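Local coordinates for protein ATP grasp ligase (PDB 5IG9) that acts as an ATP-grasp macrocyclase that binds the precursor peptide MdnA and builds macrocycles into this ribosomally made microviridin precursor, at residues Thr2-Phe8 against Ser68-Arg74; Phe30-Arg36 against Ile55-Lys61. Residue numbers count along the deposited sequence, not the author numbering.

Overall arrangement
Both contacts belong to the N-terminal pre-ATP-grasp region and both reach one parallel sheet, through neighbouring strands 3-7 and 29-33. Contact 1 is the buried one: strand 3-7 pairs with strand 69-72 through backbone hydrogen bonds, clothed in aliphatic and aromatic side chains. Contact 2 lies further out, its centre about 24 Å from the centre of the chain, against about 16 Å for contact 1, and joins the edge strand 29-33 to a separate antiparallel sheet through side chains, with two phenylalanines on an isoleucine and a salt bridge beside them. Along the chain it is nested within the loop that contact 1 closes. Val3 O lies 2.9 Å from Phe30 N, a probable hydrogen bond linking the two.

Contact 1: Thr2-Phe8 against Ser68-Arg74; sequences TVLIVTF and SAVWYRR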
loop_
_atom_site.group_PDB
_atom_site.type_symbol
_atom_site.label_atom_id
_atom_site.label_comp_id
_atom_site.label_asym_id
_atom_site.label_seq_id
_atom_site.Cartn_x
_atom_site.Cartn_y
_atom_site.Cartn_z
ATOM N N THR A 2 -14.633 -10.286 -20.157
ATOM C CA THR A 2 -14.462 -8.847 -20.341
ATOM C C THR A 2 -13.242 -8.367 -19.575
ATOM O O THR A 2 -12.995 -8.800 -18.451
ATOM C CB THR A 2 -15.707 -8.061 -19.877
ATOM O OG1 THR A 2 -16.841 -8.450 -20.660
ATOM C CG2 THR A 2 -15.494 -6.560 -20.026
ATOM N N VAL A 3 -12.472 -7.473 -20.184
ATOM C CA VAL A 3 -11.276 -6.923 -19.559
ATOM C C VAL A 3 -11.659 -5.654 -18.810
ATOM O O VAL A 3 -12.158 -4.695 -19.405
ATOM C CB VAL A 3 -10.185 -6.641 -20.601
ATOM C CG1 VAL A 3 -9.051 -5.847 -19.972
ATOM C CG2 VAL A 3 -9.667 -7.946 -21.188
ATOM N N LEU A 4 -11.436 -5.650 -17.503
ATOM C CA LEU A 4 -11.674 -4.467 -16.689
ATOM C C LEU A 4 -10.405 -3.624 -16.671
ATOM O O LEU A 4 -9.333 -4.114 -16.302
ATOM C CB LEU A 4 -12.088 -4.850 -15.270
ATOM C CG LEU A 4 -12.074 -3.721 -14.239
ATOM C CD1 LEU A 4 -13.076 -2.626 -14.582
ATOM C CD2 LEU A 4 -12.337 -4.285 -12.861
ATOM N N ILE A 5 -10.524 -2.365 -17.074
ATOM C CA ILE A 5 -9.381 -1.468 -17.184
ATOM C C ILE A 5 -9.514 -0.411 -16.100
ATOM O O ILE A 5 -10.410 0.440 -16.147
ATOM C CB ILE A 5 -9.280 -0.838 -18.578
ATOM C CG1 ILE A 5 -8.914 -1.916 -19.594
ATOM C CG2 ILE A 5 -8.246 0.272 -18.586
ATOM C CD1 ILE A 5 -8.942 -1.453 -21.017
ATOM N N VAL A 6 -8.610 -0.461 -15.126
ATOM C CA VAL A 6 -8.656 0.412 -13.960
ATOM C C VAL A 6 -7.800 1.637 -14.268
ATOM O O VAL A 6 -6.572 1.582 -14.213
ATOM C CB VAL A 6 -8.175 -0.311 -12.704
ATOM C CG1 VAL A 6 -8.341 0.577 -11.487
ATOM C CG2 VAL A 6 -8.935 -1.615 -12.530
ATOM N N THR A 7 -8.457 2.753 -14.583
ATOM C CA THR A 7 -7.754 3.974 -14.955
ATOM C C THR A 7 -8.439 5.191 -14.345
ATOM O O THR A 7 -9.083 5.085 -13.298
ATOM C CB THR A 7 -7.684 4.109 -16.479
ATOM O OG1 THR A 7 -7.127 5.381 -16.823
ATOM C CG2 THR A 7 -9.071 3.989 -17.091
ATOM N N PHE A 8 -8.291 6.349 -14.985
ATOM C CA PHE A 8 -9.009 7.553 -14.588
ATOM C C PHE A 8 -9.305 8.364 -15.843
ATOM O O PHE A 8 -8.811 8.061 -16.931
ATOM C CB PHE A 8 -8.231 8.362 -13.535
ATOM C CG PHE A 8 -7.001 9.056 -14.058
ATOM C CD1 PHE A 8 -5.947 8.336 -14.598
ATOM C CD2 PHE A 8 -6.883 10.433 -13.968
ATOM C CE1 PHE A 8 -4.817 8.979 -15.064
ATOM C CE2 PHE A 8 -5.754 11.080 -14.428
ATOM C CZ PHE A 8 -4.721 10.352 -14.978
ATOM N N SER A 68 -12.932 -11.218 -17.179
ATOM C CA SER A 68 -11.940 -12.252 -17.435
ATOM C C SER A 68 -10.509 -11.778 -17.218
ATOM O O SER A 68 -9.617 -12.615 -17.039
ATOM C CB SER A 68 -12.085 -12.781 -18.868
ATOM O OG SER A 68 -11.920 -11.739 -19.816
ATOM N N ALA A 69 -10.269 -10.468 -17.226
ATOM C CA ALA A 69 -8.936 -9.925 -17.015
ATOM C C ALA A 69 -9.062 -8.523 -16.441
ATOM O O ALA A 69 -10.060 -7.834 -16.673
ATOM C CB ALA A 69 -8.117 -9.895 -18.310
ATOM N N VAL A 70 -8.038 -8.111 -15.692
ATOM C CA VAL A 70 -7.985 -6.792 -15.070
ATOM C C VAL A 70 -6.657 -6.138 -15.422
ATOM O O VAL A 70 -5.591 -6.722 -15.195
ATOM C CB VAL A 70 -8.146 -6.865 -13.538
ATOM C CG1 VAL A 70 -8.052 -5.469 -12.935
ATOM C CG2 VAL A 70 -9.462 -7.522 -13.164
ATOM N N TRP A 71 -6.719 -4.922 -15.958
ATOM C CA TRP A 71 -5.535 -4.105 -16.192
ATOM C C TRP A 71 -5.434 -3.090 -15.058
ATOM O O TRP A 71 -6.162 -2.092 -15.038
ATOM C CB TRP A 71 -5.594 -3.410 -17.549
ATOM C CG TRP A 71 -4.292 -2.776 -17.933
ATOM C CD1 TRP A 71 -3.058 -3.066 -17.423
ATOM C CD2 TRP A 71 -4.093 -1.738 -18.900
ATOM N NE1 TRP A 71 -2.105 -2.277 -18.018
ATOM C CE2 TRP A 71 -2.714 -1.452 -18.927
ATOM C CE3 TRP A 71 -4.946 -1.025 -19.748
ATOM C CZ2 TRP A 71 -2.171 -0.484 -19.768
ATOM C CZ3 TRP A 71 -4.404 -0.065 -20.582
ATOM C CH2 TRP A 71 -3.031 0.197 -20.585
ATOM N N TYR A 72 -4.534 -3.354 -14.113
ATOM C CA TYR A 72 -4.326 -2.488 -12.952
ATOM C C TYR A 72 -3.451 -1.320 -13.398
ATOM O O TYR A 72 -2.246 -1.259 -13.140
ATOM C CB TYR A 72 -3.699 -3.284 -11.811
ATOM C CG TYR A 72 -3.703 -2.599 -10.467
ATOM C CD1 TYR A 72 -4.874 -2.081 -9.930
ATOM C CD2 TYR A 72 -2.538 -2.495 -9.720
ATOM C CE1 TYR A 72 -4.879 -1.464 -8.696
ATOM C CE2 TYR A 72 -2.533 -1.882 -8.486
ATOM C CZ TYR A 72 -3.706 -1.368 -7.976
ATOM O OH TYR A 72 -3.705 -0.755 -6.744
ATOM N N ARG A 73 -4.087 -0.372 -14.085
ATOM C CA ARG A 73 -3.371 0.696 -14.799
ATOM C C ARG A 73 -3.183 1.931 -13.919
ATOM O O ARG A 73 -2.088 2.167 -13.399
ATOM C CB ARG A 73 -4.111 1.019 -16.102
ATOM C CG ARG A 73 -3.773 2.348 -16.760
ATOM C CD ARG A 73 -2.342 2.420 -17.245
ATOM N NE ARG A 73 -2.075 3.725 -17.839
ATOM C CZ ARG A 73 -0.886 4.121 -18.275
ATOM N NH1 ARG A 73 0.160 3.310 -18.184
ATOM N NH2 ARG A 73 -0.746 5.329 -18.801
ATOM N N ARG A 74 -4.242 2.725 -13.738
ATOM C CA ARG A 74 -4.154 3.985 -13.013
ATOM C C ARG A 74 -5.179 4.008 -11.892
ATOM O O ARG A 74 -6.335 3.628 -12.088
ATOM C CB ARG A 74 -4.361 5.183 -13.948
ATOM C CG ARG A 74 -3.130 6.061 -14.104
ATOM C CD ARG A 74 -1.862 5.237 -13.983
ATOM N NE ARG A 74 -0.771 5.783 -14.777
ATOM C CZ ARG A 74 0.423 5.211 -14.891
ATOM N NH1 ARG A 74 0.676 4.075 -14.256
ATOM N NH2 ARG A 74 1.360 5.770 -15.640
#
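Two neighbouring strands of a parallel, Rossmann-like sheet meet here, 3-7 and 69-72, their axes 4.5 Å apart and 14° from parallel. The backbone hydrogen bonds run Leu4 N to Ala69 O (2.7 Å), Trp71 N to Leu4 O (2.8 Å) and Val6 N to Trp71 O (2.9 Å). Val3, Ile5, Ala69 and Trp71 share one face, covered by helices 14-23 and 313-323. There Ile5, in its mt rotamer, sets CG2 3.7 Å from CE3 of Trp71, whose t chi1 lays the indole alongside it, while Val3 CG2 touches Ala69 CB at 3.8 Å. On the other face the t rotamers of Val6 and Val70 bring CG2 of the former to 4.0 Å from CG1 of the latter. Tyr72 is the centre of an inverse gamma turn. Beyond it the side-chain ends of Arg73 and Arg74 lead away to salt bridges with Glu300, and Arg74 NH1 also hydrogen-bonds Val298 O. Arg74 N still reaches back to Val6 O, at 2.6 Å.

Contact 2: Phe30-Arg36 against Ile55-Lys61; sequences FRFDTDR and ITDGDQK
Strands 30-33 and 55-57, both extended, cross at 83° with axes 8.9 Å apart; the nearest CA pairs are Phe30-Gln60 (8.3 Å) and Phe32-Asp57 (8.2 Å). Ile55 (mt) points toward strand 30-33, its CG2 3.9 Å from Phe30 CE2 and 4.0 Å from Phe32 CD1; both phenylalanines have chi1 t. Asp57 (chi1 t) also points across and takes a two-pronged salt bridge from Arg36 (chi1 m, chi2 t, chi3 p), NH2 to OD1 at 2.6 Å and NH1 to OD2 at 2.8 Å. Arg36 N hydrogen-bonds Asp33 O at 3.2 Å, Arg36 NH1 reaches Asp33 OD2 at 3.1 Å, and Asp33 OD1 accepts Arg31 NE at 2.8 Å. Gly58 (phi 59°, psi -123°) and Asp59 (-70°, -26°) form a type II' turn. Gln60 brings CB to the Phe30 ring edge, 3.9 Å from CE1. Asp57 N to Gln60 O is 2.9 Å and Gln60 N to Asp57 O 2.8 Å, closing a beta hairpin with a two-residue type II' loop, packed across the edge strand of a parallel sheet.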
loop_
_atom_site.group_PDB
_atom_site.type_symbol
_atom_site.label_atom_id
_atom_site.label_comp_id
_atom_site.label_asym_id
_atom_site.label_seq_id
_atom_site.Cartn_x
_atom_site.Cartn_y
_atom_site.Cartn_z
ATOM N N PHE A 30 -14.140 -2.949 -20.636
ATOM C CA PHE A 30 -14.850 -1.901 -19.914
ATOM C C PHE A 30 -13.838 -0.971 -19.264
ATOM O O PHE A 30 -12.919 -1.433 -18.579
ATOM C CB PHE A 30 -15.783 -2.500 -18.855
ATOM C CG PHE A 30 -16.555 -1.474 -18.067
ATOM C CD1 PHE A 30 -17.790 -1.028 -18.509
ATOM C CD2 PHE A 30 -16.055 -0.966 -16.878
ATOM C CE1 PHE A 30 -18.506 -0.089 -17.785
ATOM C CE2 PHE A 30 -16.765 -0.027 -16.150
ATOM C CZ PHE A 30 -17.991 0.413 -16.605
ATOM N N ARG A 31 -14.008 0.333 -19.476
ATOM C CA ARG A 31 -13.137 1.347 -18.894
ATOM C C ARG A 31 -13.754 1.868 -17.602
ATOM O O ARG A 31 -14.873 2.391 -17.611
ATOM C CB ARG A 31 -12.906 2.499 -19.873
ATOM C CG ARG A 31 -12.245 3.712 -19.235
ATOM C CD ARG A 31 -11.725 4.684 -20.276
ATOM N NE ARG A 31 -11.109 5.849 -19.655
ATOM C CZ ARG A 31 -10.327 6.708 -20.297
ATOM N NH1 ARG A 31 -10.062 6.526 -21.581
ATOM N NH2 ARG A 31 -9.803 7.744 -19.654
ATOM N N PHE A 32 -13.016 1.749 -16.503
ATOM C CA PHE A 32 -13.475 2.175 -15.184
ATOM C C PHE A 32 -12.612 3.348 -14.730
ATOM O O PHE A 32 -11.467 3.160 -14.310
ATOM C CB PHE A 32 -13.407 1.015 -14.193
ATOM C CG PHE A 32 -13.744 1.397 -12.775
ATOM C CD1 PHE A 32 -14.828 2.216 -12.499
ATOM C CD2 PHE A 32 -12.991 0.914 -11.716
ATOM C CE1 PHE A 32 -15.144 2.562 -11.193
ATOM C CE2 PHE A 32 -13.304 1.255 -10.410
ATOM C CZ PHE A 32 -14.382 2.080 -10.149
ATOM N N ASP A 33 -13.165 4.558 -14.808
ATOM C CA ASP A 33 -12.452 5.762 -14.382
ATOM C C ASP A 33 -12.589 5.892 -12.872
ATOM O O ASP A 33 -13.657 6.231 -12.357
ATOM C CB ASP A 33 -12.986 6.993 -15.105
ATOM C CG ASP A 33 -12.698 6.964 -16.595
ATOM O OD1 ASP A 33 -11.683 6.355 -16.995
ATOM O OD2 ASP A 33 -13.488 7.546 -17.369
ATOM N N THR A 34 -11.494 5.623 -12.158
ATOM C CA THR A 34 -11.543 5.609 -10.700
ATOM C C THR A 34 -11.817 6.992 -10.126
ATOM O O THR A 34 -12.406 7.105 -9.046
ATOM C CB THR A 34 -10.236 5.052 -10.133
ATOM O OG1 THR A 34 -9.128 5.777 -10.682
ATOM C CG2 THR A 34 -10.089 3.581 -10.476
ATOM N N ASP A 35 -11.405 8.052 -10.824
ATOM C CA ASP A 35 -11.623 9.397 -10.304
ATOM C C ASP A 35 -13.076 9.836 -10.414
ATOM O O ASP A 35 -13.492 10.742 -9.684
ATOM C CB ASP A 35 -10.715 10.396 -11.020
ATOM C CG ASP A 35 -10.996 10.480 -12.506
ATOM O OD1 ASP A 35 -11.363 9.447 -13.104
ATOM O OD2 ASP A 35 -10.851 11.582 -13.074
ATOM N N ARG A 36 -13.856 9.217 -11.298
ATOM C CA ARG A 36 -15.270 9.531 -11.443
ATOM C C ARG A 36 -16.152 8.683 -10.535
ATOM O O ARG A 36 -17.371 8.644 -10.730
ATOM C CB ARG A 36 -15.686 9.377 -12.907
ATOM C CG ARG A 36 -14.978 10.371 -13.817
ATOM C CD ARG A 36 -15.339 10.198 -15.279
ATOM N NE ARG A 36 -16.757 9.928 -15.478
ATOM C CZ ARG A 36 -17.227 8.823 -16.046
ATOM N NH1 ARG A 36 -16.387 7.894 -16.480
ATOM N NH2 ARG A 36 -18.535 8.650 -16.191
ATOM N N ILE A 55 -20.760 -2.566 -11.976
ATOM C CA ILE A 55 -20.274 -1.204 -12.147
ATOM C C ILE A 55 -21.122 -0.545 -13.222
ATOM O O ILE A 55 -21.237 -1.071 -14.336
ATOM C CB ILE A 55 -18.788 -1.177 -12.543
ATOM C CG1 ILE A 55 -17.973 -2.083 -11.622
ATOM C CG2 ILE A 55 -18.258 0.245 -12.522
ATOM C CD1 ILE A 55 -16.514 -2.147 -11.983
ATOM N N THR A 56 -21.716 0.599 -12.895
ATOM C CA THR A 56 -22.592 1.314 -13.813
ATOM C C THR A 56 -22.003 2.682 -14.122
ATOM O O THR A 56 -21.740 3.466 -13.204
ATOM C CB THR A 56 -23.998 1.470 -13.226
ATOM O OG1 THR A 56 -24.544 0.180 -12.911
ATOM C CG2 THR A 56 -24.910 2.175 -14.215
ATOM N N ASP A 57 -21.804 2.969 -15.410
ATOM C CA ASP A 57 -21.328 4.270 -15.886
ATOM C C ASP A 57 -22.274 4.743 -16.987
ATOM O O ASP A 57 -22.071 4.420 -18.162
ATOM C CB ASP A 57 -19.889 4.181 -16.394
ATOM C CG ASP A 57 -19.255 5.546 -16.631
ATOM O OD1 ASP A 57 -19.980 6.566 -16.605
ATOM O OD2 ASP A 57 -18.028 5.598 -16.850
ATOM N N GLY A 58 -23.294 5.513 -16.607
ATOM C CA GLY A 58 -24.278 5.999 -17.559
ATOM C C GLY A 58 -24.984 4.862 -18.270
ATOM O O GLY A 58 -25.569 3.985 -17.627
ATOM N N ASP A 59 -24.916 4.863 -19.604
ATOM C CA ASP A 59 -25.451 3.762 -20.395
ATOM C C ASP A 59 -24.635 2.482 -20.245
ATOM O O ASP A 59 -25.183 1.392 -20.434
ATOM C CB ASP A 59 -25.517 4.157 -21.873
ATOM C CG ASP A 59 -24.143 4.443 -22.466
ATOM O OD1 ASP A 59 -23.637 5.573 -22.288
ATOM O OD2 ASP A 59 -23.571 3.544 -23.118
ATOM N N GLN A 60 -23.350 2.583 -19.907
ATOM C CA GLN A 60 -22.501 1.401 -19.828
ATOM C C GLN A 60 -22.673 0.698 -18.487
ATOM O O GLN A 60 -22.936 1.329 -17.462
ATOM C CB GLN A 60 -21.035 1.771 -20.048
ATOM C CG GLN A 60 -20.615 1.797 -21.513
ATOM C CD GLN A 60 -19.109 1.899 -21.687
ATOM O OE1 GLN A 60 -18.491 2.881 -21.278
ATOM N NE2 GLN A 60 -18.511 0.873 -22.286
ATOM N N LYS A 61 -22.510 -0.623 -18.509
ATOM C CA LYS A 61 -22.805 -1.472 -17.364
ATOM C C LYS A 61 -21.929 -2.711 -17.434
ATOM O O LYS A 61 -21.870 -3.373 -18.475
ATOM C CB LYS A 61 -24.291 -1.853 -17.350
ATOM C CG LYS A 61 -24.674 -2.897 -16.316
ATOM C CD LYS A 61 -26.179 -2.911 -16.098
ATOM C CE LYS A 61 -26.654 -1.618 -15.446
ATOM N NZ LYS A 61 -28.046 -1.285 -15.862
#